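PDB 2PFZ: putative exported protein from Bordetella pertussis Tohama I, which binds pyroglutamic acid as an extracytoplasmic solute receptor and probably delivers it to a tripartite ATP-independent periplasmic (TRAP) transporter. Local coordinates for residues 45-53 / 62-72; 164-172 / 185-195. All blocks are in the same frame, centred on the assembly; numbering follows the deposited sequence.

Interaction 1: residues 45-53 / 62-72; sequences YKAPEIKRA and GEILLTNFANE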
loop_
_atom_site.group_PDB
_atom_site.type_symbol
_atom_site.label_atom_id
_atom_site.label_comp_id
_atom_site.label_asym_id
_atom_site.label_seq_id
_atom_site.Cartn_x
_atom_site.Cartn_y
_atom_site.Cartn_z
ATOM N N TYR A 45 6.871 5.296 14.782
ATOM C CA TYR A 45 6.660 3.865 14.607
ATOM C C TYR A 45 6.979 3.452 13.180
ATOM O O TYR A 45 6.787 4.242 12.242
ATOM C CB TYR A 45 5.218 3.519 14.971
ATOM C CG TYR A 45 4.956 3.753 16.438
ATOM C CD1 TYR A 45 5.411 2.832 17.405
ATOM C CD2 TYR A 45 4.271 4.884 16.870
ATOM C CE1 TYR A 45 5.205 3.053 18.750
ATOM C CE2 TYR A 45 4.037 5.106 18.235
ATOM C CZ TYR A 45 4.513 4.196 19.163
ATOM O OH TYR A 45 4.272 4.433 20.518
ATOM N N LYS A 46 7.466 2.222 13.022
ATOM C CA LYS A 46 7.832 1.688 11.689
ATOM C C LYS A 46 6.646 0.941 11.084
ATOM O O LYS A 46 5.705 0.615 11.795
ATOM C CB LYS A 46 8.998 0.715 11.837
ATOM C CG LYS A 46 10.302 1.360 12.286
ATOM C CD LYS A 46 11.244 0.284 12.714
ATOM C CE LYS A 46 12.677 0.760 12.713
ATOM N NZ LYS A 46 12.801 1.872 13.648
ATOM N N ALA A 47 6.697 0.666 9.782
ATOM C CA ALA A 47 5.551 0.067 9.075
ATOM C C ALA A 47 4.935 -1.126 9.800
ATOM O O ALA A 47 3.699 -1.133 10.017
ATOM C CB ALA A 47 5.925 -0.313 7.632
ATOM N N PRO A 48 5.762 -2.123 10.199
ATOM C CA PRO A 48 5.168 -3.302 10.828
ATOM C C PRO A 48 4.531 -3.036 12.184
ATOM O O PRO A 48 3.755 -3.889 12.657
ATOM C CB PRO A 48 6.365 -4.253 11.015
ATOM C CG PRO A 48 7.411 -3.763 10.051
ATOM C CD PRO A 48 7.234 -2.263 10.092
ATOM N N GLU A 49 4.834 -1.871 12.771
ATOM C CA GLU A 49 4.439 -1.538 14.164
ATOM C C GLU A 49 3.164 -0.712 14.304
ATOM O O GLU A 49 2.574 -0.654 15.393
ATOM C CB GLU A 49 5.561 -0.772 14.864
ATOM C CG GLU A 49 6.872 -1.504 14.946
ATOM C CD GLU A 49 8.016 -0.623 15.412
ATOM O OE1 GLU A 49 7.851 0.633 15.507
ATOM O OE2 GLU A 49 9.106 -1.209 15.641
ATOM N N ILE A 50 2.725 -0.085 13.217
ATOM C CA ILE A 50 1.731 1.002 13.340
ATOM C C ILE A 50 0.339 0.486 13.771
ATOM O O ILE A 50 -0.350 1.135 14.591
ATOM C CB ILE A 50 1.725 1.951 12.097
ATOM C CG1 ILE A 50 3.050 2.735 12.012
ATOM C CG2 ILE A 50 0.539 2.931 12.143
ATOM C CD1 ILE A 50 3.280 3.452 10.686
ATOM N N LYS A 51 -0.053 -0.698 13.292
ATOM C CA LYS A 51 -1.385 -1.208 13.621
ATOM C C LYS A 51 -1.466 -1.503 15.114
ATOM O O LYS A 51 -2.454 -1.136 15.763
ATOM C CB LYS A 51 -1.780 -2.452 12.805
ATOM C CG LYS A 51 -3.270 -2.919 13.013
ATOM C CD LYS A 51 -3.527 -4.329 12.373
ATOM C CE LYS A 51 -3.622 -5.425 13.487
ATOM N NZ LYS A 51 -2.823 -5.059 14.778
ATOM N N ARG A 52 -0.423 -2.142 15.654
ATOM C CA ARG A 52 -0.354 -2.416 17.101
ATOM C C ARG A 52 -0.311 -1.118 17.917
ATOM O O ARG A 52 -0.932 -1.029 18.981
ATOM C CB ARG A 52 0.860 -3.307 17.412
ATOM C CG ARG A 52 1.010 -3.769 18.862
ATOM C CD ARG A 52 1.826 -2.775 19.717
ATOM N NE ARG A 52 3.227 -2.667 19.290
ATOM C CZ ARG A 52 3.963 -1.563 19.380
ATOM N NH1 ARG A 52 3.426 -0.459 19.876
ATOM N NH2 ARG A 52 5.228 -1.564 18.957
ATOM N N ALA A 53 0.401 -0.110 17.409
ATOM C CA ALA A 53 0.458 1.203 18.072
ATOM C C ALA A 53 -0.931 1.843 18.215
ATOM O O ALA A 53 -1.266 2.363 19.277
ATOM C CB ALA A 53 1.417 2.124 17.343
ATOM N N GLY A 62 -3.264 6.282 12.799
ATOM C CA GLY A 62 -2.022 5.852 12.183
ATOM C C GLY A 62 -2.250 5.284 10.796
ATOM O O GLY A 62 -3.320 4.769 10.512
ATOM N N GLU A 63 -1.232 5.380 9.946
ATOM C CA GLU A 63 -1.313 4.880 8.572
ATOM C C GLU A 63 -0.556 3.552 8.428
ATOM O O GLU A 63 0.640 3.445 8.807
ATOM C CB GLU A 63 -0.735 5.905 7.596
ATOM C CG GLU A 63 -1.014 5.493 6.155
ATOM C CD GLU A 63 -0.024 6.015 5.166
ATOM O OE1 GLU A 63 1.211 6.028 5.451
ATOM O OE2 GLU A 63 -0.502 6.369 4.070
ATOM N N ILE A 64 -1.244 2.541 7.903
ATOM C CA ILE A 64 -0.626 1.245 7.649
ATOM C C ILE A 64 -0.728 0.886 6.156
ATOM O O ILE A 64 -1.492 1.511 5.422
ATOM C CB ILE A 64 -1.279 0.081 8.459
ATOM C CG1 ILE A 64 -2.777 -0.055 8.136
ATOM C CG2 ILE A 64 -1.010 0.197 9.993
ATOM C CD1 ILE A 64 -3.292 -1.471 8.294
ATOM N N LEU A 65 0.063 -0.100 5.736
ATOM C CA LEU A 65 -0.060 -0.742 4.433
ATOM C C LEU A 65 -0.800 -2.026 4.726
ATOM O O LEU A 65 -0.295 -2.866 5.491
ATOM C CB LEU A 65 1.321 -1.110 3.892
ATOM C CG LEU A 65 1.339 -1.911 2.588
ATOM C CD1 LEU A 65 0.949 -1.010 1.455
ATOM C CD2 LEU A 65 2.737 -2.547 2.401
ATOM N N LEU A 66 -1.983 -2.195 4.144
ATOM C CA LEU A 66 -2.835 -3.338 4.532
ATOM C C LEU A 66 -2.095 -4.660 4.407
ATOM O O LEU A 66 -2.162 -5.504 5.301
ATOM C CB LEU A 66 -4.114 -3.385 3.691
ATOM C CG LEU A 66 -5.080 -2.210 3.851
ATOM C CD1 LEU A 66 -6.179 -2.224 2.805
ATOM C CD2 LEU A 66 -5.652 -2.219 5.256
ATOM N N THR A 67 -1.415 -4.856 3.280
ATOM C CA THR A 67 -0.741 -6.126 3.006
ATOM C C THR A 67 0.397 -6.491 3.978
ATOM O O THR A 67 0.820 -7.633 4.002
ATOM C CB THR A 67 -0.270 -6.261 1.516
ATOM O OG1 THR A 67 0.421 -5.076 1.092
ATOM C CG2 THR A 67 -1.460 -6.533 0.600
ATOM N N ASN A 68 0.894 -5.531 4.768
ATOM C CA ASN A 68 1.858 -5.876 5.816
ATOM C C ASN A 68 1.260 -6.833 6.833
ATOM O O ASN A 68 2.002 -7.506 7.582
ATOM C CB ASN A 68 2.371 -4.640 6.554
ATOM C CG ASN A 68 3.623 -4.059 5.941
ATOM O OD1 ASN A 68 3.906 -2.852 6.104
ATOM N ND2 ASN A 68 4.408 -4.903 5.264
ATOM N N PHE A 69 -0.077 -6.907 6.855
ATOM C CA PHE A 69 -0.780 -7.662 7.883
ATOM C C PHE A 69 -1.449 -8.932 7.365
ATOM O O PHE A 69 -2.244 -9.569 8.051
ATOM C CB PHE A 69 -1.674 -6.681 8.697
ATOM C CG PHE A 69 -0.868 -5.566 9.277
ATOM C CD1 PHE A 69 -0.115 -5.774 10.437
ATOM C CD2 PHE A 69 -0.714 -4.367 8.592
ATOM C CE1 PHE A 69 0.719 -4.795 10.930
ATOM C CE2 PHE A 69 0.108 -3.363 9.091
ATOM C CZ PHE A 69 0.830 -3.571 10.252
ATOM N N ALA A 70 -1.008 -9.360 6.177
ATOM C CA ALA A 70 -1.551 -10.539 5.495
ATOM C C ALA A 70 -1.444 -11.824 6.308
ATOM O O ALA A 70 -2.316 -12.711 6.194
ATOM C CB ALA A 70 -0.908 -10.711 4.104
ATOM N N ASN A 71 -0.413 -11.935 7.145
ATOM C CA ASN A 71 -0.271 -13.137 7.977
ATOM C C ASN A 71 -1.198 -13.148 9.192
ATOM O O ASN A 71 -1.403 -14.191 9.809
ATOM C CB ASN A 71 1.194 -13.395 8.351
ATOM C CG ASN A 71 2.031 -13.825 7.143
ATOM O OD1 ASN A 71 3.244 -13.651 7.118
ATOM N ND2 ASN A 71 1.373 -14.381 6.138
ATOM N N GLU A 72 -1.781 -12.001 9.520
ATOM C CA GLU A 72 -2.647 -11.931 10.694
ATOM C C GLU A 72 -4.069 -12.362 10.338
ATOM O O GLU A 72 -4.737 -13.036 11.117
ATOM C CB GLU A 72 -2.658 -10.526 11.274
ATOM C CG GLU A 72 -1.385 -10.074 11.996
ATOM C CD GLU A 72 -1.576 -8.698 12.572
ATOM O OE1 GLU A 72 -2.752 -8.282 12.656
ATOM O OE2 GLU A 72 -0.581 -8.043 12.945
HETATM O O HOH W 1 2.315 -0.696 7.566
HETATM O O HOH W 2 -0.260 -5.867 14.534
#

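Interaction 2: residues 164-172 / 185-195; sequences QAELAQAMA and TGFDTKTYEYI. With PCA (pyroglutamic acid), chain B.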
loop_
_atom_site.group_PDB
_atom_site.type_symbol
_atom_site.label_atom_id
_atom_site.label_comp_id
_atom_site.label_asym_id
_atom_site.label_seq_id
_atom_site.Cartn_x
_atom_site.Cartn_y
_atom_site.Cartn_z
ATOM N N GLN A 164 10.559 0.869 3.247
ATOM C CA GLN A 164 10.928 1.926 2.304
ATOM C C GLN A 164 11.971 2.873 2.898
ATOM O O GLN A 164 12.842 3.366 2.183
ATOM C CB GLN A 164 9.723 2.753 1.815
ATOM C CG GLN A 164 10.117 3.682 0.672
ATOM C CD GLN A 164 8.944 4.382 -0.019
ATOM O OE1 GLN A 164 9.002 5.581 -0.302
ATOM N NE2 GLN A 164 7.908 3.637 -0.311
ATOM N N ALA A 165 11.860 3.130 4.204
ATOM C CA ALA A 165 12.807 4.003 4.915
ATOM C C ALA A 165 14.261 3.511 4.881
ATOM O O ALA A 165 15.188 4.322 5.078
ATOM C CB ALA A 165 12.355 4.243 6.367
ATOM N N GLU A 166 14.440 2.202 4.642
ATOM C CA GLU A 166 15.756 1.554 4.511
ATOM C C GLU A 166 16.122 1.096 3.100
ATOM O O GLU A 166 17.149 0.432 2.911
ATOM C CB GLU A 166 15.868 0.337 5.436
ATOM C CG GLU A 166 16.181 0.683 6.869
ATOM C CD GLU A 166 14.970 1.149 7.609
ATOM O OE1 GLU A 166 13.955 0.413 7.606
ATOM O OE2 GLU A 166 15.023 2.252 8.198
ATOM N N LEU A 167 15.298 1.436 2.115
ATOM C CA LEU A 167 15.482 0.891 0.756
ATOM C C LEU A 167 16.692 1.486 0.037
ATOM O O LEU A 167 17.470 0.775 -0.592
ATOM C CB LEU A 167 14.234 1.160 -0.091
ATOM C CG LEU A 167 13.705 0.113 -1.076
ATOM C CD1 LEU A 167 12.721 0.744 -2.048
ATOM C CD2 LEU A 167 14.734 -0.719 -1.791
ATOM N N ALA A 168 16.838 2.797 0.112
ATOM C CA ALA A 168 17.952 3.459 -0.566
ATOM C C ALA A 168 19.295 2.850 -0.136
ATOM O O ALA A 168 20.154 2.545 -0.977
ATOM C CB ALA A 168 17.906 4.954 -0.300
ATOM N N GLN A 169 19.429 2.633 1.162
ATOM C CA GLN A 169 20.588 2.008 1.760
ATOM C C GLN A 169 20.803 0.573 1.281
ATOM O O GLN A 169 21.904 0.219 0.908
ATOM C CB GLN A 169 20.478 2.080 3.289
ATOM C CG GLN A 169 21.631 1.501 4.059
ATOM C CD GLN A 169 21.363 1.406 5.564
ATOM O OE1 GLN A 169 20.265 1.706 6.035
ATOM N NE2 GLN A 169 22.370 0.983 6.316
ATOM N N ALA A 170 19.745 -0.238 1.291
ATOM C CA ALA A 170 19.813 -1.623 0.801
ATOM C C ALA A 170 20.249 -1.729 -0.666
ATOM O O ALA A 170 20.930 -2.699 -1.054
ATOM C CB ALA A 170 18.478 -2.332 1.004
ATOM N N MET A 171 19.848 -0.753 -1.484
ATOM C CA MET A 171 20.271 -0.708 -2.875
ATOM C C MET A 171 21.718 -0.268 -2.979
ATOM O O MET A 171 22.489 -0.856 -3.731
ATOM C CB MET A 171 19.393 0.233 -3.690
ATOM C CG MET A 171 18.013 -0.342 -4.012
ATOM S SD MET A 171 17.024 0.747 -5.055
ATOM C CE MET A 171 16.838 2.137 -3.951
ATOM N N ALA A 172 22.072 0.750 -2.201
ATOM C CA ALA A 172 23.406 1.351 -2.237
ATOM C C ALA A 172 24.480 0.373 -1.780
ATOM O O ALA A 172 25.633 0.474 -2.209
ATOM C CB ALA A 172 23.442 2.612 -1.400
ATOM N N THR A 185 7.568 5.102 -5.285
ATOM C CA THR A 185 8.680 4.585 -4.462
ATOM C C THR A 185 10.001 4.570 -5.202
ATOM O O THR A 185 11.035 4.978 -4.646
ATOM C CB THR A 185 8.360 3.213 -3.872
ATOM O OG1 THR A 185 7.277 3.357 -2.960
ATOM C CG2 THR A 185 9.562 2.648 -3.119
ATOM N N GLY A 186 9.971 4.102 -6.451
ATOM C CA GLY A 186 11.176 4.140 -7.299
ATOM C C GLY A 186 11.791 5.521 -7.365
ATOM O O GLY A 186 12.999 5.684 -7.169
ATOM N N PHE A 187 10.960 6.525 -7.642
ATOM C CA PHE A 187 11.430 7.904 -7.720
ATOM C C PHE A 187 11.916 8.422 -6.368
ATOM O O PHE A 187 13.028 8.965 -6.266
ATOM C CB PHE A 187 10.330 8.817 -8.266
ATOM C CG PHE A 187 10.788 10.217 -8.542
ATOM C CD1 PHE A 187 11.477 10.516 -9.718
ATOM C CD2 PHE A 187 10.526 11.237 -7.634
ATOM C CE1 PHE A 187 11.908 11.827 -9.978
ATOM C CE2 PHE A 187 10.948 12.551 -7.890
ATOM C CZ PHE A 187 11.635 12.835 -9.075
ATOM N N ASP A 188 11.095 8.254 -5.336
ATOM C CA ASP A 188 11.387 8.848 -4.024
ATOM C C ASP A 188 12.628 8.282 -3.328
ATOM O O ASP A 188 13.146 8.889 -2.378
ATOM C CB ASP A 188 10.184 8.710 -3.092
ATOM C CG ASP A 188 9.032 9.625 -3.460
ATOM O OD1 ASP A 188 9.208 10.651 -4.158
ATOM O OD2 ASP A 188 7.922 9.313 -3.021
ATOM N N THR A 189 13.090 7.120 -3.781
ATOM C CA THR A 189 14.257 6.466 -3.198
ATOM C C THR A 189 15.439 6.543 -4.164
ATOM O O THR A 189 16.505 5.937 -3.932
ATOM C CB THR A 189 13.970 4.987 -2.827
ATOM O OG1 THR A 189 13.573 4.243 -3.996
ATOM C CG2 THR A 189 12.906 4.880 -1.708
ATOM N N LYS A 190 15.246 7.311 -5.239
ATOM C CA LYS A 190 16.211 7.418 -6.335
ATOM C C LYS A 190 16.723 6.056 -6.795
ATOM O O LYS A 190 17.933 5.853 -6.935
ATOM C CB LYS A 190 17.370 8.347 -5.934
ATOM C CG LYS A 190 16.932 9.783 -5.772
ATOM C CD LYS A 190 18.038 10.748 -6.195
ATOM C CE LYS A 190 18.926 11.134 -5.032
ATOM N NZ LYS A 190 18.487 12.441 -4.488
ATOM N N THR A 191 15.783 5.134 -7.033
ATOM C CA THR A 191 16.074 3.756 -7.483
ATOM C C THR A 191 16.823 3.738 -8.821
ATOM O O THR A 191 17.618 2.842 -9.087
ATOM C CB THR A 191 14.768 2.918 -7.541
ATOM O OG1 THR A 191 14.381 2.620 -6.205
ATOM C CG2 THR A 191 14.951 1.575 -8.269
ATOM N N TYR A 192 16.579 4.762 -9.634
ATOM C CA TYR A 192 17.259 4.932 -10.919
ATOM C C TYR A 192 18.792 5.011 -10.843
ATOM O O TYR A 192 19.481 4.751 -11.841
ATOM C CB TYR A 192 16.700 6.145 -11.656
ATOM C CG TYR A 192 16.750 7.448 -10.885
ATOM C CD1 TYR A 192 15.614 7.948 -10.247
ATOM C CD2 TYR A 192 17.933 8.193 -10.801
ATOM C CE1 TYR A 192 15.652 9.162 -9.539
ATOM C CE2 TYR A 192 17.975 9.400 -10.107
ATOM C CZ TYR A 192 16.841 9.870 -9.478
ATOM O OH TYR A 192 16.895 11.068 -8.816
ATOM N N GLU A 193 19.328 5.368 -9.681
ATOM C CA GLU A 193 20.777 5.357 -9.490
ATOM C C GLU A 193 21.365 3.925 -9.555
ATOM O O GLU A 193 22.513 3.733 -9.970
ATOM C CB GLU A 193 21.145 6.076 -8.188
ATOM C CG GLU A 193 20.849 7.571 -8.233
ATOM C CD GLU A 193 21.140 8.295 -6.933
ATOM O OE1 GLU A 193 21.301 7.625 -5.896
ATOM O OE2 GLU A 193 21.212 9.547 -6.947
ATOM N N TYR A 194 20.561 2.922 -9.207
ATOM C CA TYR A 194 21.055 1.565 -9.016
ATOM C C TYR A 194 20.372 0.525 -9.868
ATOM O O TYR A 194 20.942 -0.533 -10.144
ATOM C CB TYR A 194 20.896 1.161 -7.551
ATOM C CG TYR A 194 21.684 2.024 -6.608
ATOM C CD1 TYR A 194 23.049 1.817 -6.427
ATOM C CD2 TYR A 194 21.071 3.054 -5.901
ATOM C CE1 TYR A 194 23.784 2.622 -5.558
ATOM C CE2 TYR A 194 21.796 3.854 -5.026
ATOM C CZ TYR A 194 23.147 3.630 -4.861
ATOM O OH TYR A 194 23.868 4.423 -3.990
ATOM N N ILE A 195 19.138 0.818 -10.266
ATOM C CA ILE A 195 18.329 -0.142 -11.012
ATOM C C ILE A 195 17.759 0.568 -12.242
ATOM O O ILE A 195 17.187 1.644 -12.125
ATOM C CB ILE A 195 17.218 -0.748 -10.109
ATOM C CG1 ILE A 195 17.828 -1.415 -8.873
ATOM C CG2 ILE A 195 16.394 -1.749 -10.871
ATOM C CD1 ILE A 195 16.823 -1.888 -7.821
HETATM N N PCA B . 5.583 1.502 -2.320
HETATM C CA PCA B . 5.601 0.930 -0.960
HETATM C CB PCA B . 4.483 -0.098 -0.783
HETATM C CG PCA B . 3.775 -0.185 -2.122
HETATM C CD PCA B . 4.465 0.850 -2.961
HETATM O OE PCA B . 4.088 1.160 -4.102
HETATM C C PCA B . 6.917 0.203 -0.811
HETATM O O PCA B . 7.369 -0.106 0.300
HETATM O OXT PCA B . 7.551 -0.087 -1.838
#

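Interaction 1: residues 45-53 / 62-72
Lys51 sets its CB over one face of the Phe69 ring, 4.1 Å from the centroid, a CH-pi contact offset toward the rim. At the edge of the same ring stand two backbone carbonyls: Pro48 O lies 3.6 Å from Phe69 CE1, and Ala47 O approaches CZ. Beyond the ring the lysine chain, its CG anti to the backbone N (chi1 -173°), bends at chi3 and chi4 and meets the carboxylate of Glu72 coming from the opposite direction. The salt bridge there is long, 3.9 Å from Lys51 NZ to Glu72 OE1; a water, 2.7 Å from both Lys51 NZ and Glu72 OE2, bridges the gap. On the other flank of the contact, Ile50 faces the strand. Its CG2 meets Ile64 CG2 at 3.8 Å, while its CD1 packs on the backbone at Glu63 O, and Ile64 CG2 also touches Lys51 N.

No direct hydrogen bond spans the two segments, but a second water does the work of one. It donates to Ala47 O (2.8 Å) and to Asn68 OD1 and accepts from Leu65 N, so two backbone groups and one side-chain oxygen share it. The other atom of the amide, ND2, bonds to Tyr144 O, which fixes the group's rotation and links the contact to a pocket residue.

In this periplasmic-binding-protein fold the contact packs the start of helix 50-55 against strand 61-65 and the 3-10 turn after it. The strand pairs with 207-213, and Glu63 also bonds through its backbone to Pro6; helix 14-30 meets the Glu63 side chain.

Interaction 2: residues 164-172 / 185-195
Met171 buries the largest area of any residue here, reaching from helix 167-172 into the turn that follows helix 183-188. Its SD lies 3.8 Å from Ile195 CD1, the two side chains crossing at about a right angle. A bend at chi3 (-64°) brings CE to 3.4 Å from Thr191 OG1. Nearer the ligand, Leu167 CD1 packs on Thr185 CG2, and Gln164 CG on Thr189 CG2.

One aromatic face takes part: the Tyr194 ring lies over the peptide joining Met171 to Ala172, with Ala172 N above its centre, and its OH is 3.2 Å from Ala172 CB.

Within 185-195 the polar bonds hold the end of helix 183-188. Thr189 OG1 donates to Thr185 O (2.7 Å), and a Schellman motif with Lys190 at C-prime closes the helix through Thr191 N to Gly186 O and Lys190 N to Phe187 O. Thr191 OG1 is hydrogen-bonded to Tyr179 OH of strand 178-181.

At the pocket, the ring N of pyroglutamic acid donates to Thr185 OG1 (2.6 Å, 166°), while Gln164 NE2 sits 2.7 Å from that same oxygen. Arg142, Ser181 and Ser182 also bond the ligand. Thr185 OG1 thus accepts the lactam N-H with the Gln164 amide beside it, in a seam of mixed polar and apolar character.

How the interactions relate
Running from the N terminus, the chain first closes a short loop at interaction 1, where 62-72 returns to 45-53 after eight intervening residues. It then passes through strands 111-118, 123-126 and 140-143 before interaction 2 opens at residue 164 and closes a second loop at 185-195, around strand 178-181. The two loops follow in series, neither nested nor crossed. Interaction 1 belongs with the three-stranded antiparallel sheet that includes 61-65, interaction 2 with the six-stranded mixed sheet. Their centres are 21 Å apart and their nearest atoms about 5 Å, without touching; pyroglutamic acid is hydrogen-bonded to Thr185 of interaction 2 and lies about 7 Å from the Asn68 side chain.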